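PDB 2CW5: (R)-S-adenosyl-L-methionine hydrolase from Thermus thermophilus, which hydrolyses S-adenosyl-L-methionine to adenosine and L-methionine as a homotrimer and lacks chlorinase and fluorinase activity. Local coordinates for residues V4-D9 with V19-L24; T87-D92 with A143-G148; A139-H144 with E152-E157. All coordinates share one frame; numbering follows the deposited sequence.

Overall arrangement
Contacts 1 and 2 seat two helices on the mixed sheet of the N-terminal domain; contact 3 adds a loop to the second helix. Contact 1 sets helix 16-24 on strand 4-8, and contact 2 sets helix 133-147 on strand 87-89; strand 64-68 runs between those two strands. Contact 3 packs the loop 152-157 on helix 133-147, sharing Ala143 and His144 with contact 2, and the centres of these two contacts are only about 6 Å apart. The centre of contact 1 is about 11 Å from that of contact 2. Helix 133-147 starts at His133, probably important for activity as in relatives. The side chain of Val20 is about 9 Å from that of His133.

Contact 1: V4-D9 with V19-L24; sequences VYFLSD and VVKAVL
Lys21 NZ forms a salt bridge with Asp35 OD2, and on the way there the aliphatic stem of the lysine passes Phe6, with Lys21 CG 4.5 Å from Phe6 CD2. The long methylene chain lets lysine skirt the ring at the edge of contact and still carry its charge to the aspartate. No hydrogen bond passes between helix and strand; the rest of the contact is apolar. Val20 takes the end of the Phe6 ring: its CG1 is 3.7 Å from Phe6 CE2 and 3.8 Å from Phe6 CZ, and Val20 CB follows at 3.8 Å from Phe6 CE2. The ring reaches this far because Phe6 CG stands anti to the backbone N (chi1 -173°), which carries its outer atoms toward the helix. A flat, long side chain spans the gap here, and branched valine offers it a broad surface. One turn along the helix, Leu24 CD1 meets Val4 CG1 at 4.0 Å, a methyl-to-methyl contact between two branched aliphatic side chains. Because strand residues alternate, Val4 and Phe6 present their side chains to the same face. Strand and helix run nearly antiparallel, at 156° with axes 11.1 Å apart, as expected of the first half of a beta-alpha-beta crossover, completed by the parallel neighbour strand 34-37. Asp9, just past the strand, probably binds adenosine, as in related enzymes. Beyond the pair, helix 133-147 lies beside helix 16-24, with Ala146 against Val4 and Ala142 against Leu24.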
ATOM      1  N   VAL C   4      -4.987 -17.866   1.507  1.00 25.38           N
ATOM      2  CA  VAL C   4      -6.027 -16.860   1.379  1.00 24.50           C
ATOM      3  C   VAL C   4      -5.540 -15.697   0.515  1.00 22.98           C
ATOM      4  O   VAL C   4      -4.532 -15.056   0.824  1.00 24.17           O
ATOM      5  CB  VAL C   4      -6.456 -16.299   2.759  1.00 25.12           C
ATOM      6  CG1 VAL C   4      -7.465 -15.182   2.570  1.00 26.82           C
ATOM      7  CG2 VAL C   4      -7.065 -17.401   3.614  1.00 27.34           C
ATOM      8  N   TYR C   5      -6.253 -15.443  -0.574  1.00 20.67           N
ATOM      9  CA  TYR C   5      -5.922 -14.342  -1.475  1.00 19.93           C
ATOM     10  C   TYR C   5      -6.921 -13.241  -1.152  1.00 21.20           C
ATOM     11  O   TYR C   5      -8.135 -13.472  -1.122  1.00 22.08           O
ATOM     12  CB  TYR C   5      -6.011 -14.809  -2.925  1.00 19.18           C
ATOM     13  CG  TYR C   5      -4.820 -15.674  -3.294  1.00 21.63           C
ATOM     14  CD1 TYR C   5      -3.647 -15.102  -3.795  1.00 21.02           C
ATOM     15  CD2 TYR C   5      -4.832 -17.051  -3.061  1.00 22.30           C
ATOM     16  CE1 TYR C   5      -2.512 -15.881  -4.052  1.00 25.23           C
ATOM     17  CE2 TYR C   5      -3.700 -17.842  -3.314  1.00 26.53           C
ATOM     18  CZ  TYR C   5      -2.546 -17.247  -3.806  1.00 26.20           C
ATOM     19  OH  TYR C   5      -1.425 -18.012  -4.045  1.00 30.16           O
ATOM     20  N   PHE C   6      -6.393 -12.043  -0.928  1.00 21.12           N
ATOM     21  CA  PHE C   6      -7.185 -10.897  -0.495  1.00 19.43           C
ATOM     22  C   PHE C   6      -7.235  -9.693  -1.444  1.00 19.99           C
ATOM     23  O   PHE C   6      -6.201  -9.155  -1.860  1.00 18.26           O
ATOM     24  CB  PHE C   6      -6.632 -10.504   0.892  1.00 17.52           C
ATOM     25  CG  PHE C   6      -7.410  -9.445   1.618  1.00 18.78           C
ATOM     26  CD1 PHE C   6      -8.731  -9.156   1.290  1.00 18.49           C
ATOM     27  CD2 PHE C   6      -6.803  -8.740   2.662  1.00 19.52           C
ATOM     28  CE1 PHE C   6      -9.439  -8.178   1.990  1.00 17.03           C
ATOM     29  CE2 PHE C   6      -7.500  -7.760   3.371  1.00 17.63           C
ATOM     30  CZ  PHE C   6      -8.821  -7.477   3.033  1.00 17.50           C
ATOM     31  N   LEU C   7      -8.452  -9.285  -1.794  1.00 17.09           N
ATOM     32  CA  LEU C   7      -8.657  -8.126  -2.650  1.00 18.07           C
ATOM     33  C   LEU C   7      -9.666  -7.201  -1.980  1.00 18.69           C
ATOM     34  O   LEU C   7     -10.609  -7.661  -1.342  1.00 17.65           O
ATOM     35  CB  LEU C   7      -9.183  -8.544  -4.030  1.00 17.99           C
ATOM     36  CG  LEU C   7      -9.466  -7.399  -5.016  1.00 21.11           C
ATOM     37  CD1 LEU C   7      -9.203  -7.865  -6.451  1.00 20.78           C
ATOM     38  CD2 LEU C   7     -10.910  -6.912  -4.855  1.00 22.17           C
ATOM     39  N   SER C   8      -9.461  -5.895  -2.104  1.00 18.44           N
ATOM     40  CA  SER C   8     -10.404  -4.953  -1.517  1.00 19.30           C
ATOM     41  C   SER C   8     -10.240  -3.584  -2.143  1.00 19.98           C
ATOM     42  O   SER C   8      -9.366  -3.378  -2.981  1.00 18.70           O
ATOM     43  CB  SER C   8     -10.166  -4.820  -0.012  1.00 21.13           C
ATOM     44  OG  SER C   8      -9.071  -3.952   0.243  1.00 21.13           O
ATOM     45  N   ASP C   9     -11.100  -2.655  -1.736  1.00 19.01           N
ATOM     46  CA  ASP C   9     -11.009  -1.277  -2.198  1.00 20.56           C
ATOM     47  C   ASP C   9     -10.750  -0.423  -0.951  1.00 20.54           C
ATOM     48  O   ASP C   9     -11.059   0.765  -0.933  1.00 21.60           O
ATOM     49  CB  ASP C   9     -12.311  -0.837  -2.877  1.00 22.32           C
ATOM     50  CG  ASP C   9     -13.499  -0.815  -1.920  1.00 23.45           C
ATOM     51  OD1 ASP C   9     -13.379  -1.348  -0.800  1.00 23.74           O
ATOM     52  OD2 ASP C   9     -14.559  -0.266  -2.298  1.00 28.12           O
ATOM     53  N   VAL C  19      -6.052  -5.023   9.570  1.00 17.77           N
ATOM     54  CA  VAL C  19      -6.949  -5.552  10.589  1.00 19.30           C
ATOM     55  C   VAL C  19      -7.546  -6.886  10.135  1.00 18.30           C
ATOM     56  O   VAL C  19      -7.658  -7.826  10.924  1.00 18.23           O
ATOM     57  CB  VAL C  19      -8.084  -4.554  10.914  1.00 20.45           C
ATOM     58  CG1 VAL C  19      -9.094  -5.195  11.870  1.00 22.21           C
ATOM     59  CG2 VAL C  19      -7.497  -3.303  11.553  1.00 22.82           C
ATOM     60  N   VAL C  20      -7.921  -6.970   8.861  1.00 17.40           N
ATOM     61  CA  VAL C  20      -8.466  -8.210   8.330  1.00 18.19           C
ATOM     62  C   VAL C  20      -7.394  -9.300   8.399  1.00 19.32           C
ATOM     63  O   VAL C  20      -7.671 -10.443   8.770  1.00 20.63           O
ATOM     64  CB  VAL C  20      -8.942  -8.032   6.875  1.00 21.29           C
ATOM     65  CG1 VAL C  20      -9.251  -9.386   6.259  1.00 20.77           C
ATOM     66  CG2 VAL C  20     -10.194  -7.151   6.848  1.00 20.75           C
ATOM     67  N   LYS C  21      -6.165  -8.945   8.045  1.00 20.30           N
ATOM     68  CA  LYS C  21      -5.067  -9.902   8.105  1.00 19.86           C
ATOM     69  C   LYS C  21      -4.822 -10.335   9.556  1.00 21.59           C
ATOM     70  O   LYS C  21      -4.463 -11.486   9.825  1.00 20.93           O
ATOM     71  CB  LYS C  21      -3.796  -9.278   7.522  1.00 22.78           C
ATOM     72  CG  LYS C  21      -3.838  -9.083   6.017  1.00 23.53           C
ATOM     73  CD  LYS C  21      -2.531  -8.477   5.520  1.00 26.53           C
ATOM     74  CE  LYS C  21      -2.493  -8.395   4.011  1.00 25.91           C
ATOM     75  NZ  LYS C  21      -1.236  -7.746   3.546  1.00 25.87           N
ATOM     76  N   ALA C  22      -5.017  -9.405  10.489  1.00 19.60           N
ATOM     77  CA  ALA C  22      -4.826  -9.700  11.908  1.00 21.16           C
ATOM     78  C   ALA C  22      -5.885 -10.690  12.382  1.00 21.04           C
ATOM     79  O   ALA C  22      -5.575 -11.640  13.099  1.00 21.76           O
ATOM     80  CB  ALA C  22      -4.909  -8.415  12.732  1.00 22.02           C
ATOM     81  N   VAL C  23      -7.136 -10.468  11.986  1.00 21.55           N
ATOM     82  CA  VAL C  23      -8.208 -11.376  12.379  1.00 23.56           C
ATOM     83  C   VAL C  23      -7.957 -12.749  11.760  1.00 25.63           C
ATOM     84  O   VAL C  23      -8.155 -13.771  12.412  1.00 24.91           O
ATOM     85  CB  VAL C  23      -9.596 -10.852  11.936  1.00 23.11           C
ATOM     86  CG1 VAL C  23     -10.665 -11.902  12.212  1.00 24.09           C
ATOM     87  CG2 VAL C  23      -9.931  -9.575  12.693  1.00 24.76           C
ATOM     88  N   LEU C  24      -7.509 -12.770  10.506  1.00 26.53           N
ATOM     89  CA  LEU C  24      -7.225 -14.035   9.828  1.00 29.71           C
ATOM     90  C   LEU C  24      -6.140 -14.816  10.562  1.00 30.72           C
ATOM     91  O   LEU C  24      -6.171 -16.044  10.611  1.00 33.66           O
ATOM     92  CB  LEU C  24      -6.772 -13.789   8.383  1.00 29.11           C
ATOM     93  CG  LEU C  24      -7.814 -13.336   7.357  1.00 30.48           C
ATOM     94  CD1 LEU C  24      -7.135 -13.120   6.009  1.00 32.39           C
ATOM     95  CD2 LEU C  24      -8.912 -14.380   7.236  1.00 30.70           C
TER

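Contact 2: T87-D92 with A143-G148; sequences TYVGPD and AHLALG
Where Leu145 meets Thr87 and Val89 no flat group takes part; the aromatic ring of strand 87-89 belongs to Tyr88, which leaves the strand away from the helix and there meets Trp100 edge-to-face and Phe96 with the planes at about 55°. Alternation along the strand therefore gives one side an aromatic cluster and the other a bed of methyl groups for helix 133-147. Into that bed goes a single leucine branch. Leu145 CD1 lies 3.5 Å from Thr87 CG2 and 3.6 Å from Val89 CG2, so that one methyl bridges residues two apart on the strand. In Thr87 it is the methyl that turns to the helix: a chi1 of -64° sets OG1 beside the backbone N and leaves CG2 anti to that N, facing the leucine, while OG1 is farther from it. Threonine and valine both suit an extended strand, being branched at CB, and each can present a methyl here. The setting is an alpha/beta layer: strand 87-89 is hydrogen-bonded to parallel strand 64-68, and Leu145 also rests on Val64, so the helix straddles both strands. Val89 is covered further by Phe138 and Ala141 of the same helix. Just beyond Leu145 the helix ends in a Schellman motif, in which Gly148 N bonds to Leu145 O at 2.9 Å and weakly to His144 O. The positive phi of 102° found there is readily adopted by glycine, whose CB-less backbone avoids jamming against the preceding carbonyl oxygen.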
ATOM      1  N   THR C  87     -12.576 -21.102  -3.740  1.00 21.15           N
ATOM      2  CA  THR C  87     -13.609 -20.694  -2.799  1.00 22.69           C
ATOM      3  C   THR C  87     -13.658 -19.177  -2.770  1.00 23.05           C
ATOM      4  O   THR C  87     -12.622 -18.513  -2.794  1.00 23.99           O
ATOM      5  CB  THR C  87     -13.310 -21.262  -1.405  1.00 24.01           C
ATOM      6  OG1 THR C  87     -13.371 -22.695  -1.471  1.00 21.71           O
ATOM      7  CG2 THR C  87     -14.324 -20.753  -0.371  1.00 23.93           C
ATOM      8  N   TYR C  88     -14.866 -18.629  -2.725  1.00 20.80           N
ATOM      9  CA  TYR C  88     -15.035 -17.183  -2.741  1.00 21.57           C
ATOM     10  C   TYR C  88     -15.752 -16.686  -1.501  1.00 20.18           C
ATOM     11  O   TYR C  88     -16.714 -17.300  -1.046  1.00 20.07           O
ATOM     12  CB  TYR C  88     -15.823 -16.782  -3.991  1.00 20.22           C
ATOM     13  CG  TYR C  88     -15.250 -17.364  -5.264  1.00 22.55           C
ATOM     14  CD1 TYR C  88     -14.184 -16.749  -5.915  1.00 23.98           C
ATOM     15  CD2 TYR C  88     -15.734 -18.566  -5.783  1.00 22.18           C
ATOM     16  CE1 TYR C  88     -13.605 -17.318  -7.050  1.00 23.15           C
ATOM     17  CE2 TYR C  88     -15.166 -19.147  -6.913  1.00 23.16           C
ATOM     18  CZ  TYR C  88     -14.098 -18.519  -7.541  1.00 24.88           C
ATOM     19  OH  TYR C  88     -13.501 -19.106  -8.637  1.00 22.59           O
ATOM     20  N   VAL C  89     -15.268 -15.576  -0.956  1.00 19.53           N
ATOM     21  CA  VAL C  89     -15.866 -14.978   0.231  1.00 20.68           C
ATOM     22  C   VAL C  89     -15.964 -13.480   0.001  1.00 21.18           C
ATOM     23  O   VAL C  89     -14.958 -12.803  -0.196  1.00 19.52           O
ATOM     24  CB  VAL C  89     -15.012 -15.244   1.484  1.00 20.18           C
ATOM     25  CG1 VAL C  89     -15.624 -14.541   2.701  1.00 20.53           C
ATOM     26  CG2 VAL C  89     -14.903 -16.736   1.725  1.00 20.53           C
ATOM     27  N   GLY C  90     -17.187 -12.965   0.012  1.00 21.39           N
ATOM     28  CA  GLY C  90     -17.374 -11.548  -0.206  1.00 20.91           C
ATOM     29  C   GLY C  90     -18.840 -11.208  -0.372  1.00 21.13           C
ATOM     30  O   GLY C  90     -19.700 -12.068  -0.187  1.00 19.44           O
ATOM     31  N   PRO C  91     -19.152  -9.949  -0.708  1.00 21.74           N
ATOM     32  CA  PRO C  91     -20.526  -9.475  -0.902  1.00 23.59           C
ATOM     33  C   PRO C  91     -21.195 -10.062  -2.138  1.00 22.90           C
ATOM     34  O   PRO C  91     -20.561 -10.260  -3.174  1.00 21.71           O
ATOM     35  CB  PRO C  91     -20.353  -7.965  -1.004  1.00 24.54           C
ATOM     36  CG  PRO C  91     -19.009  -7.846  -1.677  1.00 21.93           C
ATOM     37  CD  PRO C  91     -18.189  -8.852  -0.902  1.00 21.34           C
ATOM     38  N   ASP C  92     -22.483 -10.355  -2.006  1.00 23.62           N
ATOM     39  CA  ASP C  92     -23.266 -10.913  -3.100  1.00 24.55           C
ATOM     40  C   ASP C  92     -23.779  -9.742  -3.931  1.00 24.26           C
ATOM     41  O   ASP C  92     -24.973  -9.429  -3.932  1.00 24.79           O
ATOM     42  CB  ASP C  92     -24.431 -11.733  -2.531  1.00 25.03           C
ATOM     43  CG  ASP C  92     -25.195 -12.498  -3.598  1.00 27.75           C
ATOM     44  OD1 ASP C  92     -24.625 -12.782  -4.673  1.00 25.82           O
ATOM     45  OD2 ASP C  92     -26.372 -12.836  -3.347  1.00 27.93           O
ATOM     46  N   ALA C 143     -11.134 -17.323   7.422  1.00 21.62           N
ATOM     47  CA  ALA C 143     -10.264 -18.103   8.296  1.00 23.52           C
ATOM     48  C   ALA C 143     -10.856 -19.505   8.467  1.00 24.51           C
ATOM     49  O   ALA C 143     -10.147 -20.515   8.387  1.00 24.18           O
ATOM     50  CB  ALA C 143     -10.131 -17.415   9.650  1.00 24.97           C
ATOM     51  N   HIS C 144     -12.166 -19.550   8.691  1.00 23.73           N
ATOM     52  CA  HIS C 144     -12.888 -20.803   8.868  1.00 24.74           C
ATOM     53  C   HIS C 144     -12.620 -21.728   7.682  1.00 24.74           C
ATOM     54  O   HIS C 144     -12.228 -22.881   7.859  1.00 25.39           O
ATOM     55  CB  HIS C 144     -14.382 -20.501   8.997  1.00 26.37           C
ATOM     56  CG  HIS C 144     -15.236 -21.707   9.223  1.00 28.65           C
ATOM     57  ND1 HIS C 144     -15.580 -22.578   8.212  1.00 30.08           N
ATOM     58  CD2 HIS C 144     -15.852 -22.165  10.338  1.00 27.82           C
ATOM     59  CE1 HIS C 144     -16.378 -23.515   8.692  1.00 29.63           C
ATOM     60  NE2 HIS C 144     -16.558 -23.287   9.980  1.00 32.11           N
ATOM     61  N   LEU C 145     -12.820 -21.208   6.475  1.00 24.32           N
ATOM     62  CA  LEU C 145     -12.594 -21.975   5.253  1.00 25.45           C
ATOM     63  C   LEU C 145     -11.118 -22.301   5.033  1.00 25.85           C
ATOM     64  O   LEU C 145     -10.786 -23.391   4.570  1.00 25.40           O
ATOM     65  CB  LEU C 145     -13.139 -21.206   4.047  1.00 25.27           C
ATOM     66  CG  LEU C 145     -14.663 -21.072   4.045  1.00 27.50           C
ATOM     67  CD1 LEU C 145     -15.107 -20.079   2.975  1.00 27.61           C
ATOM     68  CD2 LEU C 145     -15.285 -22.453   3.816  1.00 29.25           C
ATOM     69  N   ALA C 146     -10.239 -21.359   5.368  1.00 25.10           N
ATOM     70  CA  ALA C 146      -8.801 -21.562   5.208  1.00 28.81           C
ATOM     71  C   ALA C 146      -8.323 -22.722   6.083  1.00 31.27           C
ATOM     72  O   ALA C 146      -7.389 -23.442   5.720  1.00 31.56           O
ATOM     73  CB  ALA C 146      -8.043 -20.284   5.571  1.00 25.62           C
ATOM     74  N   LEU C 147      -8.963 -22.895   7.235  1.00 32.86           N
ATOM     75  CA  LEU C 147      -8.607 -23.973   8.156  1.00 36.38           C
ATOM     76  C   LEU C 147      -9.076 -25.312   7.608  1.00 36.37           C
ATOM     77  O   LEU C 147      -8.558 -26.360   7.983  1.00 38.95           O
ATOM     78  CB  LEU C 147      -9.240 -23.742   9.531  1.00 37.07           C
ATOM     79  CG  LEU C 147      -8.637 -22.650  10.415  1.00 38.88           C
ATOM     80  CD1 LEU C 147      -9.535 -22.420  11.619  1.00 38.38           C
ATOM     81  CD2 LEU C 147      -7.238 -23.060  10.853  1.00 39.82           C
ATOM     82  N   GLY C 148     -10.061 -25.272   6.718  1.00 37.32           N
ATOM     83  CA  GLY C 148     -10.575 -26.498   6.138  1.00 37.36           C
ATOM     84  C   GLY C 148     -11.887 -26.934   6.757  1.00 37.17           C
ATOM     85  O   GLY C 148     -12.380 -28.025   6.471  1.00 36.83           O
TER

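Contact 3: A139-H144 with E152-E157; sequences APAAAH and EGLGPE
Leu154, in the loop that returns from helix 133-147 toward strand 157-158 at the margin of the mixed sheet, lays its side chain against the helix of this alpha/beta domain. From CB the chain is steered by a chi1 of -64°, with CG beside the backbone N and anti to the carbonyl carbon, and so it reaches the helix even though the CB itself does not head there. CG comes close to the ring of His144, but the methyl CD2 does most of the work. It sits over one face of that imidazole in a CH-pi contact, 4.0 Å from the ring centroid to Leu154 CD2 and 27° off the ring normal. The same CD2 drops onto the helix backbone, 3.7 Å from Ala141 CA, and is 3.9 Å from Ala141 CB. Ala141 and His144 are three residues apart, hence on one side of the helix, and the alanine's small size lets the leucine come right down to the backbone while the histidine ring covers it. His144 swings out to do so with CG anti to its own N (chi1 -178°). Gly153, without a side chain, allows the ring to approach its backbone obliquely. The loop is also held by a backbone hydrogen bond of Leu154 with Glu112. The other methyl, Leu154 CD1, packs against Leu145 CD1 of the same helix.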
ATOM      1  N   ALA C 139     -13.719 -11.790   7.265  1.00 22.94           N
ATOM      2  CA  ALA C 139     -12.459 -12.336   7.773  1.00 20.43           C
ATOM      3  C   ALA C 139     -12.647 -13.641   8.545  1.00 21.72           C
ATOM      4  O   ALA C 139     -11.934 -14.620   8.303  1.00 20.91           O
ATOM      5  CB  ALA C 139     -11.741 -11.304   8.652  1.00 21.12           C
ATOM      6  N   PRO C 140     -13.598 -13.675   9.495  1.00 20.95           N
ATOM      7  CA  PRO C 140     -13.794 -14.920  10.243  1.00 22.05           C
ATOM      8  C   PRO C 140     -14.247 -16.070   9.341  1.00 22.61           C
ATOM      9  O   PRO C 140     -13.909 -17.229   9.580  1.00 21.75           O
ATOM     10  CB  PRO C 140     -14.838 -14.536  11.297  1.00 22.74           C
ATOM     11  CG  PRO C 140     -15.587 -13.399  10.654  1.00 25.51           C
ATOM     12  CD  PRO C 140     -14.483 -12.609  10.000  1.00 22.74           C
ATOM     13  N   ALA C 141     -14.994 -15.733   8.297  1.00 20.69           N
ATOM     14  CA  ALA C 141     -15.485 -16.728   7.351  1.00 21.63           C
ATOM     15  C   ALA C 141     -14.313 -17.299   6.556  1.00 21.84           C
ATOM     16  O   ALA C 141     -14.193 -18.516   6.372  1.00 20.58           O
ATOM     17  CB  ALA C 141     -16.498 -16.085   6.410  1.00 20.06           C
ATOM     18  N   ALA C 142     -13.441 -16.409   6.097  1.00 20.72           N
ATOM     19  CA  ALA C 142     -12.271 -16.810   5.327  1.00 21.34           C
ATOM     20  C   ALA C 142     -11.341 -17.689   6.160  1.00 21.79           C
ATOM     21  O   ALA C 142     -10.814 -18.683   5.667  1.00 22.39           O
ATOM     22  CB  ALA C 142     -11.531 -15.581   4.837  1.00 21.91           C
ATOM     23  N   ALA C 143     -11.134 -17.323   7.422  1.00 21.62           N
ATOM     24  CA  ALA C 143     -10.264 -18.103   8.296  1.00 23.52           C
ATOM     25  C   ALA C 143     -10.856 -19.505   8.467  1.00 24.51           C
ATOM     26  O   ALA C 143     -10.147 -20.515   8.387  1.00 24.18           O
ATOM     27  CB  ALA C 143     -10.131 -17.415   9.650  1.00 24.97           C
ATOM     28  N   HIS C 144     -12.166 -19.550   8.691  1.00 23.73           N
ATOM     29  CA  HIS C 144     -12.888 -20.803   8.868  1.00 24.74           C
ATOM     30  C   HIS C 144     -12.620 -21.728   7.682  1.00 24.74           C
ATOM     31  O   HIS C 144     -12.228 -22.881   7.859  1.00 25.39           O
ATOM     32  CB  HIS C 144     -14.382 -20.501   8.997  1.00 26.37           C
ATOM     33  CG  HIS C 144     -15.236 -21.707   9.223  1.00 28.65           C
ATOM     34  ND1 HIS C 144     -15.580 -22.578   8.212  1.00 30.08           N
ATOM     35  CD2 HIS C 144     -15.852 -22.165  10.338  1.00 27.82           C
ATOM     36  CE1 HIS C 144     -16.378 -23.515   8.692  1.00 29.63           C
ATOM     37  NE2 HIS C 144     -16.558 -23.287   9.980  1.00 32.11           N
ATOM     38  N   GLU C 152     -20.930 -25.358   5.591  1.00 40.32           N
ATOM     39  CA  GLU C 152     -22.219 -25.280   6.271  1.00 41.06           C
ATOM     40  C   GLU C 152     -22.063 -24.716   7.679  1.00 40.11           C
ATOM     41  O   GLU C 152     -23.043 -24.320   8.311  1.00 39.20           O
ATOM     42  CB  GLU C 152     -22.891 -26.659   6.336  1.00 45.26           C
ATOM     43  CG  GLU C 152     -22.002 -27.782   6.843  1.00 48.03           C
ATOM     44  CD  GLU C 152     -21.368 -28.574   5.717  1.00 51.64           C
ATOM     45  OE1 GLU C 152     -20.683 -27.965   4.869  1.00 54.13           O
ATOM     46  OE2 GLU C 152     -21.553 -29.812   5.678  1.00 54.11           O
ATOM     47  N   GLY C 153     -20.829 -24.680   8.170  1.00 38.74           N
ATOM     48  CA  GLY C 153     -20.583 -24.139   9.492  1.00 36.40           C
ATOM     49  C   GLY C 153     -20.593 -22.619   9.487  1.00 35.87           C
ATOM     50  O   GLY C 153     -20.539 -21.990  10.539  1.00 36.04           O
ATOM     51  N   LEU C 154     -20.674 -22.027   8.298  1.00 35.27           N
ATOM     52  CA  LEU C 154     -20.680 -20.573   8.152  1.00 34.73           C
ATOM     53  C   LEU C 154     -22.052 -19.943   8.343  1.00 34.50           C
ATOM     54  O   LEU C 154     -22.174 -18.862   8.922  1.00 35.28           O
ATOM     55  CB  LEU C 154     -20.157 -20.188   6.771  1.00 34.27           C
ATOM     56  CG  LEU C 154     -18.705 -20.541   6.462  1.00 35.00           C
ATOM     57  CD1 LEU C 154     -18.432 -20.322   4.976  1.00 35.41           C
ATOM     58  CD2 LEU C 154     -17.787 -19.675   7.318  1.00 35.05           C
ATOM     59  N   GLY C 155     -23.078 -20.617   7.836  1.00 34.41           N
ATOM     60  CA  GLY C 155     -24.434 -20.114   7.938  1.00 33.66           C
ATOM     61  C   GLY C 155     -25.348 -20.947   7.058  1.00 33.95           C
ATOM     62  O   GLY C 155     -24.922 -21.981   6.549  1.00 33.92           O
ATOM     63  N   PRO C 156     -26.602 -20.523   6.845  1.00 34.35           N
ATOM     64  CA  PRO C 156     -27.533 -21.283   6.007  1.00 35.58           C
ATOM     65  C   PRO C 156     -27.132 -21.345   4.532  1.00 35.81           C
ATOM     66  O   PRO C 156     -26.650 -20.364   3.963  1.00 34.18           O
ATOM     67  CB  PRO C 156     -28.852 -20.547   6.218  1.00 35.75           C
ATOM     68  CG  PRO C 156     -28.409 -19.132   6.400  1.00 36.28           C
ATOM     69  CD  PRO C 156     -27.231 -19.286   7.338  1.00 35.61           C
ATOM     70  N   GLU C 157     -27.330 -22.505   3.917  1.00 36.62           N
ATOM     71  CA  GLU C 157     -27.000 -22.674   2.509  1.00 38.06           C
ATOM     72  C   GLU C 157     -28.090 -22.074   1.630  1.00 39.05           C
ATOM     73  O   GLU C 157     -29.279 -22.173   1.942  1.00 39.09           O
ATOM     74  CB  GLU C 157     -26.820 -24.159   2.175  1.00 39.73           C
ATOM     75  CG  GLU C 157     -26.690 -24.458   0.684  1.00 40.86           C
ATOM     76  CD  GLU C 157     -26.275 -25.896   0.409  1.00 43.36           C
ATOM     77  OE1 GLU C 157     -26.792 -26.807   1.091  1.00 42.61           O
ATOM     78  OE2 GLU C 157     -25.443 -26.115  -0.498  1.00 42.90           O
TER